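PDB 1VL5: unknown conserved protein BH2331 from Bacillus halodurans, which is probably an S-adenosylmethionine-dependent methyltransferase, a member of the methyltransferase superfamily whose substrate is not established. Local coordinates for residues T108-H114 against L137-N141; V156-D161 against W199-V205; K210-S214 against D234-Y238. The contacts are given in a common frame with arbitrary orientation. Numbering follows the deposited sequence.

In the fold
Contact 1 lies near the centre of the folded chain and is mostly buried. It joins two parallel sheet strands through backbone hydrogen bonds and a H114-D140 side-chain bond. Contacts 2 and 3 are partly buried, their centres about 16 Å and 26 Å from the centre of the chain. Contact 2 packs two helix ends through an arginine-tryptophan stack. Contact 3 sets a helix against the start of strand 236-250, sheet neighbour of strand 134-142, through a serine hydroxyl, a water and charged side chains. Helix 147-160 of contact 2 follows strand 134-142. Contacts 2 and 3 touch: D201 OD1 and K210 NZ form a salt bridge of 2.7 Å, and K210 packs on C200 and V205.

Contact 1 (T108-H114 against L137-N141); sequences TCRIAAH and LLVDN
Strands 108-110 and 137-141 are parallel neighbours. Their axes approach to 4.8 Å at 10°. T108 pairs with L137, C109 with L138 and R110 with V139. V139 and D140 have the most surface covered, then L137. V139 N donates to C109 O (2.9 Å), and V139 O accepts from I111 N (2.8 Å). V139, chi1 t, sets CB 3.9 Å from R110 CG. D140, chi1 at -148°, reaches back to the other segment: H114 ND1, from a p side chain, donates to D140 OD1 (2.7 Å). L137 O accepts from C109 N (3.1 Å), and L137 CB lies 3.9 Å from T108 CG2. L138 points to the other face, where L138 CD1 touches C109 CB (3.9 Å) and A113 CB (4.1 Å). At I111 the chain leaves the strand with left-handed angles (49/41), and a 3-10 segment starts at A113. A water accepts from A113 N (2.9 Å) and donates to V139 O (2.7 Å), bridging turn and strand. The pair fits strands four and five of a Rossmann-like class I methyltransferase sheet, joined through helix 119-129. Helices 26-33 and 50-55 cover the T108 and R110 face. Strands 40-44 and 236-250 flank the pair.

Contact 2 (V156-D161 against W199-V205); sequences VEKERD and WCDRMNV
The C-terminal end of helix 147-160, which follows strand 134-142, meets the end of helix 196-202, which follows strand 183-195. Closest CA pairs are R160-C200 (6.3 Å) and D161-M203 (6.4 Å). V156 CG1 lies 3.9 Å from W199 CH2, and E157 OE2 3.3 Å from W199 CZ2. R160 dominates, with chi1 t and chi2 at -108°. The R160 guanidinium lies flat on the W199 ring (centres 3.7 Å, planes 10°), a cation-pi stack, and R160 CD makes a CH-pi contact 3.6 Å from the W199 six-membered ring centroid. R160 NE and NH2 donate to W199 O, each at 3.0 Å. The selenomethionine M203 covers the opposite guanidinium face, with CG 3.4 Å from R160 NE. D161 leaves helical angles, and D161 OD1 is hydrogen-bonded to S163 OG. The other helix ends in a Schellman motif with C-prime N204 (V205 N to C200 O, 3.3 Å; N204 N to D201 O, 3.1 Å). F240 of strand 236-250 meets W199 edge-to-face, and helix 207-218 packs on C200 and V205.

Contact 3 (K210-S214 against D234-Y238); sequences KQELS and DGRVY
Helix 210-214 crosses strand 236-238 nearly at right angles, with axes 8.2 Å apart at closest and 85° between directions. The nearest CA atoms are those of S214 and V237, at 5.4 Å. D234 (54/35) and G235 (90/1) both have left-handed backbone angles. They form a type I' turn, the two-residue connection of a beta hairpin that joins strand 231-233 to strand 236-250. The helix packs beside the start of this second strand. S214, chi1 t, points toward it and has the most covered surface of its segment. S214 OG accepts from V237 N (3.0 Å) and donates to a water (2.6 Å), which in turn donates to G235 O (2.8 Å). S214 OG also lies 3.6 Å from V237 CG2. R236 extends along the helix, with chi1 to chi3 all t. R236 NH2 is 3.5 Å from K210 CB, and R236 NH1 is 3.0 Å from Q211 OE1. R236 NE pairs with E197 in a salt bridge. K210 NZ bridges to E197 as well, and to D201.

Contact 1 (T108-H114 against L137-N141)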
loop_
_atom_site.group_PDB
_atom_site.type_symbol
_atom_site.label_atom_id
_atom_site.label_comp_id
_atom_site.label_asym_id
_atom_site.label_seq_id
_atom_site.Cartn_x
_atom_site.Cartn_y
_atom_site.Cartn_z
ATOM N N THR A 108 1.768 -1.547 -10.414
ATOM C CA THR A 108 1.386 -0.734 -9.276
ATOM C C THR A 108 0.874 -1.564 -8.115
ATOM O O THR A 108 0.264 -2.633 -8.300
ATOM C CB THR A 108 0.282 0.321 -9.621
ATOM O OG1 THR A 108 -0.818 -0.256 -10.366
ATOM C CG2 THR A 108 0.844 1.418 -10.383
ATOM N N CYS A 109 1.097 -1.065 -6.909
ATOM C CA CYS A 109 0.610 -1.719 -5.707
ATOM C C CYS A 109 0.503 -0.686 -4.577
ATOM O O CYS A 109 1.509 -0.160 -4.132
ATOM C CB CYS A 109 1.563 -2.824 -5.264
ATOM S SG CYS A 109 0.871 -3.826 -3.959
ATOM N N ARG A 110 -0.728 -0.379 -4.172
ATOM C CA ARG A 110 -1.002 0.708 -3.275
ATOM C C ARG A 110 -1.778 0.229 -2.029
ATOM O O ARG A 110 -2.807 -0.431 -2.148
ATOM C CB ARG A 110 -1.754 1.796 -4.018
ATOM C CG ARG A 110 -2.162 3.016 -3.140
ATOM C CD ARG A 110 -2.554 4.188 -3.957
ATOM N NE ARG A 110 -2.562 5.418 -3.168
ATOM C CZ ARG A 110 -3.516 5.767 -2.311
ATOM N NH1 ARG A 110 -4.570 4.992 -2.084
ATOM N NH2 ARG A 110 -3.389 6.908 -1.653
ATOM N N ILE A 111 -1.249 0.577 -0.852
ATOM C CA ILE A 111 -1.836 0.299 0.474
ATOM C C ILE A 111 -2.262 -1.160 0.662
ATOM O O ILE A 111 -3.326 -1.440 1.204
ATOM C CB ILE A 111 -2.998 1.302 0.866
ATOM C CG1 ILE A 111 -4.164 1.203 -0.110
ATOM C CG2 ILE A 111 -2.510 2.762 0.902
ATOM C CD1 ILE A 111 -5.464 1.628 0.483
ATOM N N ALA A 112 -1.432 -2.078 0.172
ATOM C CA ALA A 112 -1.795 -3.476 0.123
ATOM C C ALA A 112 -0.676 -4.372 0.581
ATOM O O ALA A 112 -0.941 -5.462 1.063
ATOM C CB ALA A 112 -2.282 -3.887 -1.357
ATOM N N ALA A 113 0.566 -3.958 0.400
ATOM C CA ALA A 113 1.681 -4.872 0.596
ATOM C C ALA A 113 1.847 -5.298 2.061
ATOM O O ALA A 113 2.388 -6.392 2.388
ATOM C CB ALA A 113 2.983 -4.248 0.072
ATOM N N HIS A 114 1.407 -4.424 2.954
ATOM C CA HIS A 114 1.426 -4.743 4.365
ATOM C C HIS A 114 0.496 -5.916 4.771
ATOM O O HIS A 114 0.595 -6.418 5.872
ATOM C CB HIS A 114 1.130 -3.469 5.196
ATOM C CG HIS A 114 -0.281 -2.997 5.093
ATOM N ND1 HIS A 114 -0.684 -2.060 4.174
ATOM C CD2 HIS A 114 -1.383 -3.331 5.792
ATOM C CE1 HIS A 114 -1.981 -1.851 4.300
ATOM N NE2 HIS A 114 -2.425 -2.606 5.280
ATOM N N LEU A 137 5.707 0.914 -9.058
ATOM C CA LEU A 137 5.228 2.003 -8.253
ATOM C C LEU A 137 4.557 1.395 -7.031
ATOM O O LEU A 137 3.475 0.836 -7.122
ATOM C CB LEU A 137 4.252 2.845 -9.101
ATOM C CG LEU A 137 4.934 3.636 -10.244
ATOM C CD1 LEU A 137 3.947 3.992 -11.349
ATOM C CD2 LEU A 137 5.629 4.899 -9.787
ATOM N N LEU A 138 5.176 1.562 -5.862
ATOM C CA LEU A 138 4.715 0.935 -4.638
ATOM C C LEU A 138 4.451 1.961 -3.571
ATOM O O LEU A 138 5.308 2.805 -3.297
ATOM C CB LEU A 138 5.780 -0.043 -4.169
ATOM C CG LEU A 138 5.652 -0.851 -2.871
ATOM C CD1 LEU A 138 4.451 -1.740 -2.868
ATOM C CD2 LEU A 138 6.907 -1.689 -2.694
ATOM N N VAL A 139 3.247 1.894 -2.987
ATOM C CA VAL A 139 2.765 2.834 -1.990
ATOM C C VAL A 139 2.262 2.012 -0.806
ATOM O O VAL A 139 1.527 1.030 -0.990
ATOM C CB VAL A 139 1.614 3.737 -2.505
ATOM C CG1 VAL A 139 0.991 4.520 -1.337
ATOM C CG2 VAL A 139 2.109 4.714 -3.529
ATOM N N ASP A 140 2.744 2.354 0.387
ATOM C CA ASP A 140 2.324 1.697 1.589
ATOM C C ASP A 140 2.696 2.518 2.800
ATOM O O ASP A 140 3.546 3.394 2.753
ATOM C CB ASP A 140 2.980 0.299 1.698
ATOM C CG ASP A 140 2.080 -0.731 2.424
ATOM O OD1 ASP A 140 0.884 -0.452 2.635
ATOM O OD2 ASP A 140 2.609 -1.790 2.803
ATOM N N ASN A 141 2.120 2.129 3.927
ATOM C CA ASN A 141 2.542 2.639 5.234
ATOM C C ASN A 141 3.831 2.007 5.596
ATOM O O ASN A 141 4.098 0.869 5.206
ATOM C CB ASN A 141 1.540 2.289 6.300
ATOM C CG ASN A 141 0.149 2.642 5.884
ATOM O OD1 ASN A 141 -0.153 3.812 5.590
ATOM N ND2 ASN A 141 -0.707 1.616 5.799
HETATM O O HOH W 1 1.119 -1.653 -1.335
#

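Contact 2 (V156-D161 against W199-V205)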
loop_
_atom_site.group_PDB
_atom_site.type_symbol
_atom_site.label_atom_id
_atom_site.label_comp_id
_atom_site.label_asym_id
_atom_site.label_seq_id
_atom_site.Cartn_x
_atom_site.Cartn_y
_atom_site.Cartn_z
ATOM N N VAL A 156 -0.018 -1.901 17.049
ATOM C CA VAL A 156 -1.220 -1.077 16.975
ATOM C C VAL A 156 -2.032 -1.274 15.687
ATOM O O VAL A 156 -3.282 -1.367 15.711
ATOM C CB VAL A 156 -0.819 0.407 17.176
ATOM C CG1 VAL A 156 -1.965 1.312 16.916
ATOM C CG2 VAL A 156 -0.258 0.612 18.648
ATOM N N GLU A 157 -1.339 -1.333 14.552
ATOM C CA GLU A 157 -1.992 -1.590 13.271
ATOM C C GLU A 157 -2.747 -2.925 13.255
ATOM O O GLU A 157 -3.879 -3.035 12.709
ATOM C CB GLU A 157 -0.934 -1.623 12.175
ATOM C CG GLU A 157 -0.369 -0.305 11.835
ATOM C CD GLU A 157 -1.419 0.626 11.290
ATOM O OE1 GLU A 157 -2.133 0.269 10.335
ATOM O OE2 GLU A 157 -1.527 1.729 11.840
ATOM N N LYS A 158 -2.108 -3.933 13.836
ATOM C CA LYS A 158 -2.698 -5.256 13.878
ATOM C C LYS A 158 -3.863 -5.426 14.859
ATOM O O LYS A 158 -4.784 -6.191 14.605
ATOM C CB LYS A 158 -1.680 -6.327 14.111
ATOM C CG LYS A 158 -2.152 -7.691 13.547
ATOM C CD LYS A 158 -0.946 -8.628 13.434
ATOM C CE LYS A 158 -1.353 -10.074 13.214
ATOM N NZ LYS A 158 -2.759 -10.186 12.747
ATOM N N GLU A 159 -3.816 -4.727 15.976
ATOM C CA GLU A 159 -4.982 -4.708 16.860
ATOM C C GLU A 159 -6.188 -4.159 16.164
ATOM O O GLU A 159 -7.264 -4.638 16.343
ATOM C CB GLU A 159 -4.694 -3.889 18.100
ATOM C CG GLU A 159 -3.778 -4.575 19.039
ATOM C CD GLU A 159 -4.260 -5.942 19.490
ATOM O OE1 GLU A 159 -5.325 -6.078 20.128
ATOM O OE2 GLU A 159 -3.530 -6.891 19.186
ATOM N N ARG A 160 -5.987 -3.150 15.352
ATOM C CA ARG A 160 -7.053 -2.515 14.626
ATOM C C ARG A 160 -7.527 -3.300 13.371
ATOM O O ARG A 160 -8.717 -3.278 13.043
ATOM C CB ARG A 160 -6.588 -1.110 14.302
ATOM C CG ARG A 160 -7.592 -0.290 13.499
ATOM C CD ARG A 160 -7.078 -0.145 12.144
ATOM N NE ARG A 160 -7.984 0.566 11.294
ATOM C CZ ARG A 160 -7.742 0.736 10.016
ATOM N NH1 ARG A 160 -6.628 0.233 9.458
ATOM N NH2 ARG A 160 -8.600 1.402 9.292
ATOM N N ASP A 161 -6.598 -4.004 12.707
ATOM C CA ASP A 161 -6.872 -4.799 11.511
ATOM C C ASP A 161 -6.162 -6.130 11.622
ATOM O O ASP A 161 -4.985 -6.242 11.341
ATOM C CB ASP A 161 -6.427 -4.049 10.264
ATOM C CG ASP A 161 -6.684 -4.831 8.964
ATOM O OD1 ASP A 161 -7.278 -5.902 8.998
ATOM O OD2 ASP A 161 -6.233 -4.354 7.914
ATOM N N TRP A 199 -10.689 5.904 12.193
ATOM C CA TRP A 199 -9.743 4.883 11.765
ATOM C C TRP A 199 -10.179 3.529 12.264
ATOM O O TRP A 199 -10.159 2.570 11.527
ATOM C CB TRP A 199 -8.366 5.267 12.304
ATOM C CG TRP A 199 -7.239 4.331 12.052
ATOM C CD1 TRP A 199 -6.625 4.067 10.855
ATOM C CD2 TRP A 199 -6.536 3.577 13.032
ATOM N NE1 TRP A 199 -5.599 3.195 11.034
ATOM C CE2 TRP A 199 -5.525 2.856 12.354
ATOM C CE3 TRP A 199 -6.675 3.421 14.414
ATOM C CZ2 TRP A 199 -4.636 2.024 13.013
ATOM C CZ3 TRP A 199 -5.813 2.576 15.072
ATOM C CH2 TRP A 199 -4.803 1.875 14.360
ATOM N N CYS A 200 -10.618 3.473 13.510
ATOM C CA CYS A 200 -11.104 2.230 14.116
ATOM C C CYS A 200 -12.403 1.787 13.509
ATOM O O CYS A 200 -12.601 0.600 13.297
ATOM C CB CYS A 200 -11.279 2.379 15.641
ATOM S SG CYS A 200 -9.722 2.259 16.548
ATOM N N ASP A 201 -13.304 2.742 13.286
ATOM C CA ASP A 201 -14.599 2.451 12.787
ATOM C C ASP A 201 -14.610 1.964 11.340
ATOM O O ASP A 201 -15.520 1.267 10.946
ATOM C CB ASP A 201 -15.523 3.654 12.951
ATOM C CG ASP A 201 -15.989 3.860 14.397
ATOM O OD1 ASP A 201 -15.715 3.043 15.319
ATOM O OD2 ASP A 201 -16.618 4.894 14.623
ATOM N N ARG A 202 -13.600 2.321 10.565
ATOM C CA ARG A 202 -13.416 1.783 9.219
ATOM C C ARG A 202 -13.177 0.287 9.237
ATOM O O ARG A 202 -13.581 -0.395 8.306
ATOM C CB ARG A 202 -12.273 2.490 8.496
ATOM C CG ARG A 202 -12.572 3.981 8.211
ATOM C CD ARG A 202 -11.665 4.589 7.135
ATOM N NE ARG A 202 -10.256 4.732 7.534
ATOM C CZ ARG A 202 -9.722 5.757 8.212
ATOM N NH1 ARG A 202 -10.464 6.771 8.651
ATOM N NH2 ARG A 202 -8.419 5.755 8.475
HETATM N N MSE A 203 -12.557 -0.227 10.301
HETATM C CA MSE A 203 -12.416 -1.675 10.471
HETATM C C MSE A 203 -13.505 -2.290 11.329
HETATM O O MSE A 203 -13.367 -3.439 11.717
HETATM C CB MSE A 203 -11.057 -2.053 11.078
HETATM C CG MSE A 203 -9.900 -1.966 10.129
HETATM SE SE MSE A 203 -10.167 -3.036 8.517
HETATM C CE MSE A 203 -10.859 -4.745 9.322
ATOM N N ASN A 204 -14.569 -1.560 11.639
ATOM C CA ASN A 204 -15.656 -2.104 12.479
ATOM C C ASN A 204 -15.150 -2.703 13.806
ATOM O O ASN A 204 -15.628 -3.723 14.281
ATOM C CB ASN A 204 -16.465 -3.130 11.694
ATOM C CG ASN A 204 -17.197 -2.505 10.526
ATOM O OD1 ASN A 204 -17.887 -1.499 10.682
ATOM N ND2 ASN A 204 -17.035 -3.085 9.342
ATOM N N VAL A 205 -14.211 -2.014 14.427
ATOM C CA VAL A 205 -13.672 -2.446 15.721
ATOM C C VAL A 205 -14.750 -2.244 16.772
ATOM O O VAL A 205 -15.484 -1.259 16.692
ATOM C CB VAL A 205 -12.426 -1.617 16.100
ATOM C CG1 VAL A 205 -11.827 -2.104 17.420
ATOM C CG2 VAL A 205 -11.377 -1.670 14.983
#

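Contact 3 (K210-S214 against D234-Y238)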
loop_
_atom_site.group_PDB
_atom_site.type_symbol
_atom_site.label_atom_id
_atom_site.label_comp_id
_atom_site.label_asym_id
_atom_site.label_seq_id
_atom_site.Cartn_x
_atom_site.Cartn_y
_atom_site.Cartn_z
ATOM N N LYS A 210 -11.844 -0.856 21.040
ATOM C CA LYS A 210 -11.351 0.505 20.856
ATOM C C LYS A 210 -10.889 1.052 22.197
ATOM O O LYS A 210 -9.888 1.757 22.265
ATOM C CB LYS A 210 -12.396 1.442 20.196
ATOM C CG LYS A 210 -12.795 1.029 18.756
ATOM C CD LYS A 210 -13.792 2.051 18.056
ATOM C CE LYS A 210 -15.085 2.114 18.746
ATOM N NZ LYS A 210 -16.076 2.950 17.989
ATOM N N GLN A 211 -11.600 0.720 23.265
ATOM C CA GLN A 211 -11.204 1.187 24.586
ATOM C C GLN A 211 -9.871 0.543 24.997
ATOM O O GLN A 211 -8.998 1.164 25.623
ATOM C CB GLN A 211 -12.266 0.785 25.623
ATOM C CG GLN A 211 -11.989 1.332 27.022
ATOM C CD GLN A 211 -12.088 2.845 27.008
ATOM O OE1 GLN A 211 -13.153 3.394 26.712
ATOM N NE2 GLN A 211 -10.993 3.526 27.318
ATOM N N GLU A 212 -9.743 -0.739 24.675
ATOM C CA GLU A 212 -8.566 -1.495 25.069
ATOM C C GLU A 212 -7.350 -0.909 24.336
ATOM O O GLU A 212 -6.310 -0.670 24.920
ATOM C CB GLU A 212 -8.746 -2.964 24.687
ATOM C CG GLU A 212 -7.534 -3.790 25.050
ATOM C CD GLU A 212 -7.594 -5.182 24.470
ATOM O OE1 GLU A 212 -7.691 -5.284 23.233
ATOM O OE2 GLU A 212 -7.561 -6.158 25.243
ATOM N N LEU A 213 -7.513 -0.661 23.053
ATOM C CA LEU A 213 -6.396 -0.183 22.243
ATOM C C LEU A 213 -5.988 1.247 22.666
ATOM O O LEU A 213 -4.813 1.562 22.787
ATOM C CB LEU A 213 -6.774 -0.239 20.771
ATOM C CG LEU A 213 -5.754 0.294 19.756
ATOM C CD1 LEU A 213 -4.368 -0.317 19.969
ATOM C CD2 LEU A 213 -6.242 -0.022 18.353
ATOM N N SER A 214 -6.968 2.105 22.905
ATOM C CA SER A 214 -6.691 3.462 23.400
ATOM C C SER A 214 -5.940 3.400 24.771
ATOM O O SER A 214 -4.935 4.057 24.975
ATOM C CB SER A 214 -8.002 4.224 23.496
ATOM O OG SER A 214 -7.847 5.463 24.151
ATOM N N ASP A 234 -9.676 13.778 27.059
ATOM C CA ASP A 234 -10.478 13.266 28.127
ATOM C C ASP A 234 -10.179 11.793 28.408
ATOM O O ASP A 234 -11.043 11.029 28.761
ATOM C CB ASP A 234 -11.955 13.480 27.799
ATOM C CG ASP A 234 -12.303 14.956 27.462
ATOM O OD1 ASP A 234 -11.444 15.887 27.505
ATOM O OD2 ASP A 234 -13.473 15.161 27.103
ATOM N N GLY A 235 -8.922 11.396 28.265
ATOM C CA GLY A 235 -8.538 10.040 28.584
ATOM C C GLY A 235 -8.627 9.049 27.430
ATOM O O GLY A 235 -8.303 7.870 27.602
ATOM N N ARG A 236 -9.013 9.521 26.254
ATOM C CA ARG A 236 -9.061 8.655 25.086
ATOM C C ARG A 236 -8.146 9.173 24.008
ATOM O O ARG A 236 -8.035 10.396 23.821
ATOM C CB ARG A 236 -10.484 8.626 24.624
ATOM C CG ARG A 236 -10.771 7.529 23.711
ATOM C CD ARG A 236 -12.254 7.536 23.445
ATOM N NE ARG A 236 -12.592 6.500 22.489
ATOM C CZ ARG A 236 -12.897 5.248 22.809
ATOM N NH1 ARG A 236 -12.897 4.853 24.075
ATOM N NH2 ARG A 236 -13.195 4.386 21.838
ATOM N N VAL A 237 -7.487 8.270 23.294
ATOM C CA VAL A 237 -6.677 8.662 22.138
ATOM C C VAL A 237 -7.597 9.268 21.080
ATOM O O VAL A 237 -8.535 8.611 20.666
ATOM C CB VAL A 237 -5.937 7.486 21.524
ATOM C CG1 VAL A 237 -5.180 7.916 20.265
ATOM C CG2 VAL A 237 -4.989 6.859 22.525
ATOM N N TYR A 238 -7.290 10.507 20.651
ATOM C CA TYR A 238 -8.055 11.240 19.662
ATOM C C TYR A 238 -7.431 11.092 18.279
ATOM O O TYR A 238 -8.145 10.777 17.327
ATOM C CB TYR A 238 -8.220 12.726 20.064
ATOM C CG TYR A 238 -8.838 13.493 18.942
ATOM C CD1 TYR A 238 -10.194 13.419 18.703
ATOM C CD2 TYR A 238 -8.069 14.240 18.075
ATOM C CE1 TYR A 238 -10.765 14.058 17.619
ATOM C CE2 TYR A 238 -8.650 14.911 16.991
ATOM C CZ TYR A 238 -9.993 14.798 16.767
ATOM O OH TYR A 238 -10.598 15.420 15.685
HETATM O O HOH W 2 -8.101 5.255 26.761
#